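Local coordinates for protein SSD1 (Saccharomyces cerevisiae S288C, PDB 7AM1) that binds mRNA untranslated regions and represses translation as a non-enzymatic member of the RNase II family, and is implicated in control of the G1 phase of the cell cycle, at residues V427-Q432 against A668-H673; T465-S470 against N557-E562; D316-D321 against Y707-Q712; S433-L438 against A662-Y667. All coordinates share one frame; numbering follows the deposited sequence.

Interaction 1: residues V427-Q432 against A668-H673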
loop_
_atom_site.group_PDB
_atom_site.type_symbol
_atom_site.label_atom_id
_atom_site.label_comp_id
_atom_site.label_asym_id
_atom_site.label_seq_id
_atom_site.Cartn_x
_atom_site.Cartn_y
_atom_site.Cartn_z
ATOM N N VAL A 427 -5.868 9.605 -12.109
ATOM C CA VAL A 427 -7.069 9.205 -12.833
ATOM C C VAL A 427 -8.258 9.539 -11.947
ATOM O O VAL A 427 -8.340 9.062 -10.808
ATOM C CB VAL A 427 -7.053 7.715 -13.202
ATOM C CG1 VAL A 427 -8.256 7.381 -14.066
ATOM C CG2 VAL A 427 -5.761 7.357 -13.918
ATOM N N ASN A 428 -9.171 10.357 -12.464
ATOM C CA ASN A 428 -10.311 10.805 -11.683
ATOM C C ASN A 428 -11.273 9.653 -11.407
ATOM O O ASN A 428 -11.287 8.638 -12.105
ATOM C CB ASN A 428 -11.084 11.904 -12.416
ATOM C CG ASN A 428 -10.245 13.121 -12.711
ATOM O OD1 ASN A 428 -9.356 13.486 -11.940
ATOM N ND2 ASN A 428 -10.536 13.773 -13.834
ATOM N N LEU A 429 -12.102 9.830 -10.380
ATOM C CA LEU A 429 -13.273 8.974 -10.243
ATOM C C LEU A 429 -14.370 9.421 -11.202
ATOM O O LEU A 429 -14.972 8.600 -11.902
ATOM C CB LEU A 429 -13.784 8.997 -8.802
ATOM C CG LEU A 429 -15.075 8.220 -8.525
ATOM C CD1 LEU A 429 -14.870 6.736 -8.780
ATOM C CD2 LEU A 429 -15.558 8.463 -7.102
ATOM N N LEU A 430 -14.613 10.719 -11.257
ATOM C CA LEU A 430 -15.725 11.323 -11.971
ATOM C C LEU A 430 -15.254 11.960 -13.266
ATOM O O LEU A 430 -14.053 12.103 -13.510
ATOM C CB LEU A 430 -16.393 12.374 -11.082
ATOM C CG LEU A 430 -16.927 11.851 -9.747
ATOM C CD1 LEU A 430 -17.280 13.001 -8.818
ATOM C CD2 LEU A 430 -18.131 10.954 -9.977
ATOM N N PRO A 431 -16.184 12.355 -14.135
ATOM C CA PRO A 431 -15.794 13.121 -15.323
ATOM C C PRO A 431 -15.108 14.417 -14.928
ATOM O O PRO A 431 -15.401 15.009 -13.885
ATOM C CB PRO A 431 -17.125 13.384 -16.037
ATOM C CG PRO A 431 -18.050 12.325 -15.534
ATOM C CD PRO A 431 -17.630 12.072 -14.111
ATOM N N GLN A 432 -14.184 14.861 -15.786
ATOM C CA GLN A 432 -13.471 16.106 -15.532
ATOM C C GLN A 432 -14.437 17.245 -15.248
ATOM O O GLN A 432 -14.167 18.107 -14.403
ATOM C CB GLN A 432 -12.588 16.459 -16.730
ATOM C CG GLN A 432 -11.109 16.244 -16.493
ATOM C CD GLN A 432 -10.567 17.132 -15.393
ATOM O OE1 GLN A 432 -11.146 18.171 -15.080
ATOM N NE2 GLN A 432 -9.453 16.725 -14.797
ATOM N N ALA A 668 -17.404 4.386 -2.669
ATOM C CA ALA A 668 -18.063 3.931 -1.450
ATOM C C ALA A 668 -18.728 5.098 -0.729
ATOM O O ALA A 668 -19.832 4.962 -0.187
ATOM C CB ALA A 668 -17.056 3.242 -0.529
ATOM N N ASP A 669 -18.072 6.263 -0.732
ATOM C CA ASP A 669 -18.634 7.446 -0.093
ATOM C C ASP A 669 -19.963 7.845 -0.717
ATOM O O ASP A 669 -20.827 8.400 -0.028
ATOM C CB ASP A 669 -17.636 8.605 -0.175
ATOM C CG ASP A 669 -16.365 8.339 0.618
ATOM O OD1 ASP A 669 -15.779 7.252 0.435
ATOM O OD2 ASP A 669 -15.942 9.212 1.408
ATOM N N HIS A 670 -20.148 7.587 -2.016
ATOM C CA HIS A 670 -21.433 7.875 -2.645
ATOM C C HIS A 670 -22.544 7.076 -1.982
ATOM O O HIS A 670 -23.603 7.618 -1.652
ATOM C CB HIS A 670 -21.386 7.569 -4.142
ATOM C CG HIS A 670 -20.548 8.526 -4.928
ATOM N ND1 HIS A 670 -20.939 9.021 -6.154
ATOM C CD2 HIS A 670 -19.343 9.083 -4.663
ATOM C CE1 HIS A 670 -20.009 9.840 -6.611
ATOM N NE2 HIS A 670 -19.030 9.896 -5.725
ATOM N N VAL A 671 -22.318 5.775 -1.787
ATOM C CA VAL A 671 -23.300 4.942 -1.102
ATOM C C VAL A 671 -23.550 5.473 0.303
ATOM O O VAL A 671 -24.697 5.603 0.746
ATOM C CB VAL A 671 -22.830 3.475 -1.073
ATOM C CG1 VAL A 671 -23.864 2.604 -0.385
ATOM C CG2 VAL A 671 -22.548 2.967 -2.487
ATOM N N VAL A 672 -22.474 5.790 1.024
ATOM C CA VAL A 672 -22.613 6.314 2.379
ATOM C C VAL A 672 -23.378 7.633 2.371
ATOM O O VAL A 672 -24.219 7.881 3.243
ATOM C CB VAL A 672 -21.227 6.466 3.033
ATOM C CG1 VAL A 672 -21.334 7.212 4.363
ATOM C CG2 VAL A 672 -20.577 5.103 3.221
ATOM N N HIS A 673 -23.097 8.505 1.402
ATOM C CA HIS A 673 -23.814 9.775 1.341
ATOM C C HIS A 673 -25.307 9.559 1.119
ATOM O O HIS A 673 -26.141 10.211 1.761
ATOM C CB HIS A 673 -23.234 10.655 0.237
ATOM C CG HIS A 673 -21.965 11.348 0.622
ATOM N ND1 HIS A 673 -21.597 12.566 0.095
ATOM C CD2 HIS A 673 -20.974 10.988 1.472
ATOM C CE1 HIS A 673 -20.437 12.932 0.611
ATOM N NE2 HIS A 673 -20.037 11.992 1.447
#
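Leu429 and His670 mark the nearest approach of the two backbones, with 11.2 Å between Leu429 CA and His670 CA. The 427-432 segment is an irregular connection leaving strand 426-427, while 668-673 opens a helix whose first turns are tied by Val672 N to Ala668 O and His673 N to Asp669 O. At this spacing side chains alone bridge the gap. The His670 imidazole reaches out from the helix and meets one methyl from each of two consecutive leucines: Leu429 CD2 lies 4.0 Å from His670 NE2, and Leu430 CD2 lies 4.0 Å from His670 CE1. Both methyls approach the ring obliquely. The leucines converge on it through different first torsions: Leu429 CG stands opposite its backbone N (chi1 176°), whereas Leu430 CG is turned beside its own (chi1 -59°). Leu429 and the imidazole lie alongside each other, pointing opposite ways. The ring is held by other partners: His670 NE2 hydrogen-bonds to Pro663 O and the imidazole stacks with Tyr667, so the buried NE2 has a polar partner while the same end of the ring also touches the two methyls. This is buried packing within the RNB domain. From helix 408-416, Arg416 touches Leu429 and Ala413 touches Leu430; Pro431 is the N-cap residue of helix 432-438, and Ala668 and Val671 rest on the long helix 689-725.

Interaction 2: residues T465-S470 against N557-E562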
loop_
_atom_site.group_PDB
_atom_site.type_symbol
_atom_site.label_atom_id
_atom_site.label_comp_id
_atom_site.label_asym_id
_atom_site.label_seq_id
_atom_site.Cartn_x
_atom_site.Cartn_y
_atom_site.Cartn_z
ATOM N N THR A 465 -23.304 17.220 18.497
ATOM C CA THR A 465 -22.966 17.025 17.095
ATOM C C THR A 465 -24.214 17.207 16.243
ATOM O O THR A 465 -25.266 16.642 16.549
ATOM C CB THR A 465 -22.375 15.632 16.851
ATOM O OG1 THR A 465 -21.291 15.395 17.758
ATOM C CG2 THR A 465 -21.864 15.530 15.429
ATOM N N TRP A 466 -24.094 18.016 15.195
ATOM C CA TRP A 466 -25.133 18.181 14.188
ATOM C C TRP A 466 -24.642 17.617 12.863
ATOM O O TRP A 466 -23.494 17.846 12.471
ATOM C CB TRP A 466 -25.511 19.654 14.013
ATOM C CG TRP A 466 -26.596 19.876 12.995
ATOM C CD1 TRP A 466 -27.944 19.869 13.217
ATOM C CD2 TRP A 466 -26.422 20.147 11.599
ATOM N NE1 TRP A 466 -28.618 20.115 12.046
ATOM C CE2 TRP A 466 -27.707 20.288 11.038
ATOM C CE3 TRP A 466 -25.306 20.285 10.769
ATOM C CZ2 TRP A 466 -27.905 20.560 9.683
ATOM C CZ3 TRP A 466 -25.505 20.553 9.424
ATOM C CH2 TRP A 466 -26.795 20.690 8.897
ATOM N N VAL A 467 -25.510 16.873 12.184
ATOM C CA VAL A 467 -25.210 16.286 10.883
ATOM C C VAL A 467 -26.388 16.561 9.959
ATOM O O VAL A 467 -27.535 16.270 10.313
ATOM C CB VAL A 467 -24.955 14.771 10.990
ATOM C CG1 VAL A 467 -24.643 14.196 9.626
ATOM C CG2 VAL A 467 -23.827 14.486 11.972
ATOM N N GLY A 468 -26.113 17.112 8.783
ATOM C CA GLY A 468 -27.203 17.425 7.875
ATOM C C GLY A 468 -26.701 17.998 6.569
ATOM O O GLY A 468 -25.496 18.158 6.348
ATOM N N GLU A 469 -27.662 18.292 5.694
ATOM C CA GLU A 469 -27.377 18.942 4.423
ATOM C C GLU A 469 -27.178 20.438 4.630
ATOM O O GLU A 469 -27.825 21.054 5.483
ATOM C CB GLU A 469 -28.514 18.684 3.436
ATOM C CG GLU A 469 -28.684 17.203 3.095
ATOM C CD GLU A 469 -29.916 16.929 2.258
ATOM O OE1 GLU A 469 -29.856 16.041 1.379
ATOM O OE2 GLU A 469 -30.940 17.612 2.471
ATOM N N SER A 470 -26.271 21.020 3.846
ATOM C CA SER A 470 -25.855 22.394 4.071
ATOM C C SER A 470 -25.463 23.042 2.751
ATOM O O SER A 470 -25.465 22.412 1.689
ATOM C CB SER A 470 -24.681 22.458 5.055
ATOM O OG SER A 470 -23.594 21.681 4.580
ATOM N N ASN A 557 -15.682 10.833 9.838
ATOM C CA ASN A 557 -16.083 9.517 9.350
ATOM C C ASN A 557 -16.628 8.657 10.483
ATOM O O ASN A 557 -17.574 7.886 10.290
ATOM C CB ASN A 557 -14.901 8.810 8.690
ATOM C CG ASN A 557 -14.553 9.380 7.333
ATOM O OD1 ASN A 557 -15.426 9.801 6.573
ATOM N ND2 ASN A 557 -13.270 9.366 7.005
ATOM N N SER A 558 -16.014 8.750 11.664
ATOM C CA SER A 558 -16.500 8.016 12.826
ATOM C C SER A 558 -17.922 8.432 13.180
ATOM O O SER A 558 -18.773 7.587 13.485
ATOM C CB SER A 558 -15.560 8.258 14.008
ATOM O OG SER A 558 -16.065 7.679 15.194
ATOM N N THR A 559 -18.191 9.738 13.151
ATOM C CA THR A 559 -19.512 10.245 13.497
ATOM C C THR A 559 -20.561 9.764 12.509
ATOM O O THR A 559 -21.662 9.361 12.906
ATOM C CB THR A 559 -19.477 11.774 13.546
ATOM O OG1 THR A 559 -18.626 12.190 14.623
ATOM C CG2 THR A 559 -20.875 12.355 13.732
ATOM N N VAL A 560 -20.238 9.806 11.217
ATOM C CA VAL A 560 -21.190 9.384 10.199
ATOM C C VAL A 560 -21.461 7.888 10.310
ATOM O O VAL A 560 -22.614 7.449 10.207
ATOM C CB VAL A 560 -20.668 9.783 8.807
ATOM C CG1 VAL A 560 -21.512 9.163 7.705
ATOM C CG2 VAL A 560 -20.659 11.307 8.680
ATOM N N ALA A 561 -20.416 7.087 10.548
ATOM C CA ALA A 561 -20.600 5.647 10.715
ATOM C C ALA A 561 -21.556 5.343 11.862
ATOM O O ALA A 561 -22.454 4.504 11.732
ATOM C CB ALA A 561 -19.252 4.965 10.957
ATOM N N GLU A 562 -21.360 6.005 13.007
ATOM C CA GLU A 562 -22.238 5.802 14.157
ATOM C C GLU A 562 -23.675 6.171 13.817
ATOM O O GLU A 562 -24.617 5.463 14.195
ATOM C CB GLU A 562 -21.731 6.638 15.334
ATOM C CG GLU A 562 -20.402 6.152 15.899
ATOM C CD GLU A 562 -19.790 7.106 16.918
ATOM O OE1 GLU A 562 -20.332 8.215 17.110
ATOM O OE2 GLU A 562 -18.743 6.752 17.506
HETATM O O HOH W 1 -19.933 12.617 17.447
#
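Thr465 and Thr559 meet tip to tip through their methyls, Thr465 CG2 standing 3.7 Å from Thr559 CG2, where strand 462-472 faces helix 544-568 at the surface of the RNB domain. Val467, two residues along the strand, comes in alongside the threonine and adds a second methyl, its CG2 4.0 Å from Thr559 CG2. The Thr559 methyl thus has two aliphatic neighbours from one strand face. Its first torsion (chi1 -66°) puts CG2 opposite the backbone N and leaves OG1 beside that N. The two hydroxyls share a water, which lies 3.1 Å from Thr465 OG1 and 3.1 Å from Thr559 OG1. Thr559 OG1 also bonds to Tyr453 OH and to Lys555 O one turn earlier in its helix, which together probably hold the hydroxyl in one rotation. Beside Thr465 in the sheet, Val451 and Tyr453 of strand 446-456 touch it, and Leu676 of helix 668-681 packs on Val467. Trp466 points away from the helix and forms a cation-pi pair with Arg356, with Gly468 N 3.5 Å above one ring face, offset toward the rim. Each threonine therefore uses its methyl for packing and its hydroxyl for the water. Between 465-470 and 557-562 the polar link runs through that water, while a direct bond from sheet to helix comes from Tyr453.

Interaction 3: residues D316-D321 against Y707-Q712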
loop_
_atom_site.group_PDB
_atom_site.type_symbol
_atom_site.label_atom_id
_atom_site.label_comp_id
_atom_site.label_asym_id
_atom_site.label_seq_id
_atom_site.Cartn_x
_atom_site.Cartn_y
_atom_site.Cartn_z
ATOM N N ASP A 316 0.664 2.968 -18.155
ATOM C CA ASP A 316 -0.515 2.297 -18.691
ATOM C C ASP A 316 -0.580 0.853 -18.210
ATOM O O ASP A 316 -1.656 0.351 -17.864
ATOM C CB ASP A 316 -0.489 2.366 -20.218
ATOM C CG ASP A 316 -1.831 2.052 -20.845
ATOM O OD1 ASP A 316 -2.800 1.800 -20.102
ATOM O OD2 ASP A 316 -1.915 2.059 -22.092
ATOM N N SER A 317 0.572 0.179 -18.158
ATOM C CA SER A 317 0.606 -1.216 -17.730
ATOM C C SER A 317 0.253 -1.353 -16.255
ATOM O O SER A 317 -0.444 -2.297 -15.862
ATOM C CB SER A 317 1.988 -1.808 -18.001
ATOM O OG SER A 317 2.115 -3.086 -17.406
ATOM N N ILE A 318 0.731 -0.425 -15.423
ATOM C CA ILE A 318 0.362 -0.435 -14.011
ATOM C C ILE A 318 -1.142 -0.267 -13.858
ATOM O O ILE A 318 -1.780 -0.964 -13.060
ATOM C CB ILE A 318 1.133 0.659 -13.244
ATOM C CG1 ILE A 318 2.606 0.263 -13.127
ATOM C CG2 ILE A 318 0.492 0.906 -11.866
ATOM C CD1 ILE A 318 3.516 1.370 -12.664
ATOM N N LEU A 319 -1.735 0.649 -14.624
ATOM C CA LEU A 319 -3.171 0.883 -14.521
ATOM C C LEU A 319 -3.963 -0.344 -14.961
ATOM O O LEU A 319 -4.895 -0.773 -14.269
ATOM C CB LEU A 319 -3.564 2.111 -15.345
ATOM C CG LEU A 319 -3.181 3.471 -14.754
ATOM C CD1 LEU A 319 -3.380 4.571 -15.782
ATOM C CD2 LEU A 319 -3.990 3.769 -13.499
ATOM N N ARG A 320 -3.611 -0.917 -16.120
ATOM C CA ARG A 320 -4.343 -2.072 -16.632
ATOM C C ARG A 320 -4.185 -3.280 -15.719
ATOM O O ARG A 320 -5.142 -4.032 -15.498
ATOM C CB ARG A 320 -3.861 -2.458 -18.028
ATOM C CG ARG A 320 -3.894 -1.406 -19.110
ATOM C CD ARG A 320 -5.287 -1.108 -19.592
ATOM N NE ARG A 320 -5.278 0.060 -20.466
ATOM C CZ ARG A 320 -4.996 0.008 -21.767
ATOM N NH1 ARG A 320 -4.719 -1.155 -22.343
ATOM N NH2 ARG A 320 -5.001 1.111 -22.498
ATOM N N ASP A 321 -2.964 -3.516 -15.225
ATOM C CA ASP A 321 -2.738 -4.648 -14.337
ATOM C C ASP A 321 -3.596 -4.535 -13.095
ATOM O O ASP A 321 -3.954 -5.552 -12.487
ATOM C CB ASP A 321 -1.268 -4.735 -13.944
ATOM C CG ASP A 321 -0.927 -6.048 -13.265
ATOM O OD1 ASP A 321 -1.337 -7.116 -13.777
ATOM O OD2 ASP A 321 -0.226 -6.013 -12.231
ATOM N N TYR A 707 -4.538 1.366 -4.538
ATOM C CA TYR A 707 -3.384 1.365 -3.644
ATOM C C TYR A 707 -2.180 0.712 -4.310
ATOM O O TYR A 707 -1.074 1.264 -4.308
ATOM C CB TYR A 707 -3.761 0.636 -2.354
ATOM C CG TYR A 707 -2.614 0.259 -1.447
ATOM C CD1 TYR A 707 -2.018 1.199 -0.623
ATOM C CD2 TYR A 707 -2.151 -1.048 -1.390
ATOM C CE1 TYR A 707 -0.973 0.854 0.219
ATOM C CE2 TYR A 707 -1.108 -1.403 -0.552
ATOM C CZ TYR A 707 -0.527 -0.449 0.254
ATOM O OH TYR A 707 0.502 -0.792 1.096
ATOM N N GLN A 708 -2.379 -0.469 -4.895
ATOM C CA GLN A 708 -1.271 -1.156 -5.549
ATOM C C GLN A 708 -0.701 -0.316 -6.685
ATOM O O GLN A 708 0.522 -0.222 -6.845
ATOM C CB GLN A 708 -1.738 -2.517 -6.060
ATOM C CG GLN A 708 -2.135 -3.467 -4.937
ATOM C CD GLN A 708 -2.760 -4.770 -5.417
ATOM O OE1 GLN A 708 -2.801 -5.748 -4.672
ATOM N NE2 GLN A 708 -3.259 -4.786 -6.653
ATOM N N ALA A 709 -1.573 0.307 -7.481
ATOM C CA ALA A 709 -1.104 1.164 -8.561
ATOM C C ALA A 709 -0.264 2.311 -8.020
ATOM O O ALA A 709 0.803 2.623 -8.565
ATOM C CB ALA A 709 -2.294 1.703 -9.356
ATOM N N GLN A 710 -0.713 2.936 -6.929
ATOM C CA GLN A 710 0.016 4.073 -6.383
ATOM C C GLN A 710 1.423 3.667 -5.958
ATOM O O GLN A 710 2.405 4.318 -6.332
ATOM C CB GLN A 710 -0.764 4.683 -5.216
ATOM C CG GLN A 710 0.030 5.705 -4.407
ATOM C CD GLN A 710 -0.846 6.506 -3.460
ATOM O OE1 GLN A 710 -0.656 6.491 -2.242
ATOM N NE2 GLN A 710 -1.808 7.223 -4.023
ATOM N N GLU A 711 1.549 2.565 -5.214
ATOM C CA GLU A 711 2.871 2.154 -4.748
ATOM C C GLU A 711 3.740 1.635 -5.888
ATOM O O GLU A 711 4.963 1.814 -5.862
ATOM C CB GLU A 711 2.731 1.102 -3.650
ATOM C CG GLU A 711 2.068 1.672 -2.395
ATOM C CD GLU A 711 2.740 1.250 -1.099
ATOM O OE1 GLU A 711 3.400 0.186 -1.082
ATOM O OE2 GLU A 711 2.606 1.989 -0.099
ATOM N N GLN A 712 3.142 0.971 -6.876
ATOM C CA GLN A 712 3.911 0.507 -8.026
ATOM C C GLN A 712 4.483 1.681 -8.804
ATOM O O GLN A 712 5.614 1.619 -9.298
ATOM C CB GLN A 712 3.028 -0.364 -8.916
ATOM C CG GLN A 712 2.832 -1.769 -8.364
ATOM C CD GLN A 712 1.724 -2.535 -9.064
ATOM O OE1 GLN A 712 1.186 -2.093 -10.080
ATOM N NE2 GLN A 712 1.366 -3.685 -8.508
HETATM O O HOH W 2 -1.192 -5.051 -9.731
HETATM O O HOH W 3 2.055 -3.892 -12.423
#
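Gln712 sets its flat carboxamide beside Ile318, with Gln712 OE1 3.6 Å from Ile318 CG2, in a helix-helix contact that joins the OB-fold cold-shock domain CSD2, through helix 311-321, to the long helix 689-725. Within each helix a flat group is covered by a neighbour: Asp316 CG sits 3.5 Å above one face of the Arg320 guanidinium, toward its rim, and Glu711 CG lies over one face of the Tyr707 ring, likewise offset. Arg320 NE and Asp316 OD1, 3.0 Å apart, pair through charge alone, the oxygen lying well out of the guanidinium plane. The helices come close at small Ala709, whose CA is 5.9 Å from Ile318 CA and whose CB is 3.8 Å from Ile318 CG2. With CG2 turned opposite the backbone N, Ile318 fits this branch between Ala709 and the Gln712 amide; its CD1 lies 4.0 Å from Gln712 O. Gln712 OE1 takes its main hydrogen bond from Asn322 ND2. Cutting Ile318 back to an alanine would probably open a gap between Ala709 and Gln712 and strip the amide oxygen of its aliphatic neighbour. Two waters complete the seam: one donates to Asp321 OD2 at 2.8 Å and accepts from Gln712 NE2, the other donates to both Asp321 OD2 and Gln712 OE1.

Interaction 4: residues S433-L438 against A662-Y667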
loop_
_atom_site.group_PDB
_atom_site.type_symbol
_atom_site.label_atom_id
_atom_site.label_comp_id
_atom_site.label_asym_id
_atom_site.label_seq_id
_atom_site.Cartn_x
_atom_site.Cartn_y
_atom_site.Cartn_z
ATOM N N SER A 433 -15.584 17.254 -15.936
ATOM C CA SER A 433 -16.560 18.321 -15.748
ATOM C C SER A 433 -17.060 18.384 -14.312
ATOM O O SER A 433 -17.390 19.469 -13.820
ATOM C CB SER A 433 -17.734 18.122 -16.709
ATOM O OG SER A 433 -18.374 16.878 -16.476
ATOM N N PHE A 434 -17.126 17.242 -13.624
ATOM C CA PHE A 434 -17.545 17.243 -12.226
ATOM C C PHE A 434 -16.468 17.847 -11.335
ATOM O O PHE A 434 -16.760 18.676 -10.465
ATOM C CB PHE A 434 -17.876 15.821 -11.772
ATOM C CG PHE A 434 -19.241 15.355 -12.185
ATOM C CD1 PHE A 434 -19.557 15.188 -13.524
ATOM C CD2 PHE A 434 -20.202 15.069 -11.234
ATOM C CE1 PHE A 434 -20.811 14.755 -13.905
ATOM C CE2 PHE A 434 -21.457 14.633 -11.608
ATOM C CZ PHE A 434 -21.763 14.477 -12.945
ATOM N N ASN A 435 -15.214 17.431 -11.529
ATOM C CA ASN A 435 -14.109 18.008 -10.773
ATOM C C ASN A 435 -14.097 19.524 -10.895
ATOM O O ASN A 435 -14.059 20.243 -9.890
ATOM C CB ASN A 435 -12.784 17.426 -11.271
ATOM C CG ASN A 435 -12.575 15.992 -10.838
ATOM O OD1 ASN A 435 -13.520 15.293 -10.485
ATOM N ND2 ASN A 435 -11.328 15.546 -10.870
ATOM N N ASP A 436 -14.138 20.028 -12.131
ATOM C CA ASP A 436 -14.030 21.464 -12.364
ATOM C C ASP A 436 -15.186 22.226 -11.723
ATOM O O ASP A 436 -14.976 23.272 -11.098
ATOM C CB ASP A 436 -13.984 21.740 -13.868
ATOM C CG ASP A 436 -12.715 21.225 -14.526
ATOM O OD1 ASP A 436 -11.793 20.774 -13.810
ATOM O OD2 ASP A 436 -12.647 21.261 -15.773
ATOM N N GLU A 437 -16.416 21.724 -11.869
ATOM C CA GLU A 437 -17.581 22.492 -11.444
ATOM C C GLU A 437 -17.896 22.324 -9.963
ATOM O O GLU A 437 -18.464 23.237 -9.353
ATOM C CB GLU A 437 -18.806 22.090 -12.272
ATOM C CG GLU A 437 -20.074 22.860 -11.923
ATOM N N LEU A 438 -17.547 21.187 -9.365
ATOM C CA LEU A 438 -17.914 20.914 -7.981
ATOM C C LEU A 438 -16.802 21.217 -6.981
ATOM O O LEU A 438 -17.065 21.212 -5.774
ATOM C CB LEU A 438 -18.352 19.453 -7.825
ATOM C CG LEU A 438 -19.526 19.012 -8.705
ATOM C CD1 LEU A 438 -20.058 17.676 -8.218
ATOM C CD2 LEU A 438 -20.636 20.054 -8.748
ATOM N N ALA A 662 -14.507 11.760 1.233
ATOM C CA ALA A 662 -13.806 11.861 -0.052
ATOM C C ALA A 662 -14.665 11.316 -1.189
ATOM O O ALA A 662 -14.253 10.419 -1.929
ATOM C CB ALA A 662 -12.459 11.137 0.018
ATOM N N PRO A 663 -15.862 11.880 -1.384
ATOM C CA PRO A 663 -16.729 11.406 -2.478
ATOM C C PRO A 663 -16.212 11.730 -3.872
ATOM O O PRO A 663 -16.688 11.122 -4.840
ATOM C CB PRO A 663 -18.057 12.124 -2.201
ATOM C CG PRO A 663 -17.625 13.408 -1.541
ATOM C CD PRO A 663 -16.480 12.995 -0.642
ATOM N N MET A 664 -15.271 12.662 -4.021
ATOM C CA MET A 664 -14.735 12.960 -5.342
ATOM C C MET A 664 -13.741 11.913 -5.828
ATOM O O MET A 664 -13.398 11.921 -7.015
ATOM C CB MET A 664 -14.063 14.335 -5.354
ATOM C CG MET A 664 -14.995 15.490 -5.015
ATOM S SD MET A 664 -16.335 15.686 -6.208
ATOM C CE MET A 664 -15.509 16.572 -7.522
ATOM N N ARG A 665 -13.268 11.017 -4.953
ATOM C CA ARG A 665 -12.303 9.999 -5.350
ATOM C C ARG A 665 -12.648 8.588 -4.896
ATOM O O ARG A 665 -11.969 7.647 -5.326
ATOM C CB ARG A 665 -10.898 10.351 -4.829
ATOM C CG ARG A 665 -10.817 10.705 -3.343
ATOM C CD ARG A 665 -9.376 10.990 -2.940
ATOM N NE ARG A 665 -9.202 11.185 -1.506
ATOM C CZ ARG A 665 -9.007 10.202 -0.630
ATOM N NH1 ARG A 665 -8.983 8.934 -1.027
ATOM N NH2 ARG A 665 -8.850 10.491 0.657
ATOM N N ARG A 666 -13.674 8.404 -4.066
ATOM C CA ARG A 666 -14.097 7.090 -3.597
ATOM C C ARG A 666 -15.586 6.910 -3.858
ATOM O O ARG A 666 -16.400 7.732 -3.420
ATOM C CB ARG A 666 -13.814 6.918 -2.102
ATOM C CG ARG A 666 -12.380 7.173 -1.696
ATOM C CD ARG A 666 -12.148 6.735 -0.248
ATOM N NE ARG A 666 -13.005 7.466 0.689
ATOM C CZ ARG A 666 -12.583 8.083 1.794
ATOM N NH1 ARG A 666 -11.299 8.065 2.131
ATOM N NH2 ARG A 666 -13.453 8.719 2.570
ATOM N N TYR A 667 -15.948 5.832 -4.557
ATOM C CA TYR A 667 -17.362 5.594 -4.812
ATOM C C TYR A 667 -18.095 5.081 -3.577
ATOM O O TYR A 667 -19.301 5.303 -3.449
ATOM C CB TYR A 667 -17.566 4.596 -5.953
ATOM C CG TYR A 667 -19.021 4.490 -6.336
ATOM C CD1 TYR A 667 -19.591 5.399 -7.216
ATOM C CD2 TYR A 667 -19.838 3.513 -5.780
ATOM C CE1 TYR A 667 -20.928 5.324 -7.552
ATOM C CE2 TYR A 667 -21.176 3.431 -6.109
ATOM C CZ TYR A 667 -21.715 4.338 -6.994
ATOM O OH TYR A 667 -23.046 4.254 -7.322
HETATM O O HOH W 4 -13.198 12.647 -9.453
#
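Met664 carries this contact with its terminal methyl against the helix that holds Phe434, Asn435 and Leu438. From CB, which points toward that helix, CG is set beside the backbone N, opposite the carbonyl carbon (chi1 -61°), and the chain bends at the second and third torsions. CB, CG and SD form a hooked stem that makes no close contact with 433-438. The tip does: Met664 CE is 3.8 Å from Phe434 O, 3.8 Å from both Asn435 CA and Asn435 OD1, and 4.1 Å from Leu438 CB, so one methyl rests on both the polar backbone and the aliphatic side of a helical turn. The Asn435 side chain runs past the methionine the other way. Its OD1 takes a bond from a water 2.9 Å away, and the same water donates to Met664 O at 2.6 Å; backbone carbonyl and amide oxygen are thus joined through one molecule in a buried place. Met664 N, in turn, bonds to Glu377 OE1. In the same loop, Ala662 O accepts from both Arg665 N and Arg666 N, and Ala662 CB lies over the centre of the Arg666 guanidinium but toward the rim of that of Arg665; both arginines form salt bridges to Asp530 OD2. The loop leads directly into helix 668-681, and helix 408-416 touches both segments, meeting Phe434 through Val409 and Tyr667 through Ala413 and Arg414.

How the interactions relate
Interactions 1 and 4, with centres 6 Å apart, form one continuous patch of the RNB domain, for 427-432 runs into 433-438 and 662-667 into 668-673. Asp669 OD2 to Ala662 N (2.9 Å) ties helix to preceding loop, and Leu429 CB packs on Met664 O at 3.4 Å, joining the two contacts across the gap. Helix 668-681 then links this patch to interaction 2, where Val672 CG1 meets Val560 CG1 at 3.9 Å. Toward CSD2, Val427 CG2 touches Leu319 CD2 at 4.0 Å, joining interaction 1 to interaction 3. Interactions 2 and 3 lie at the ends, their centres 33 Å apart. Near interaction 3, a pentaethylene glycol, probably from crystallisation, lies about 4 Å from the Gln712 side chain.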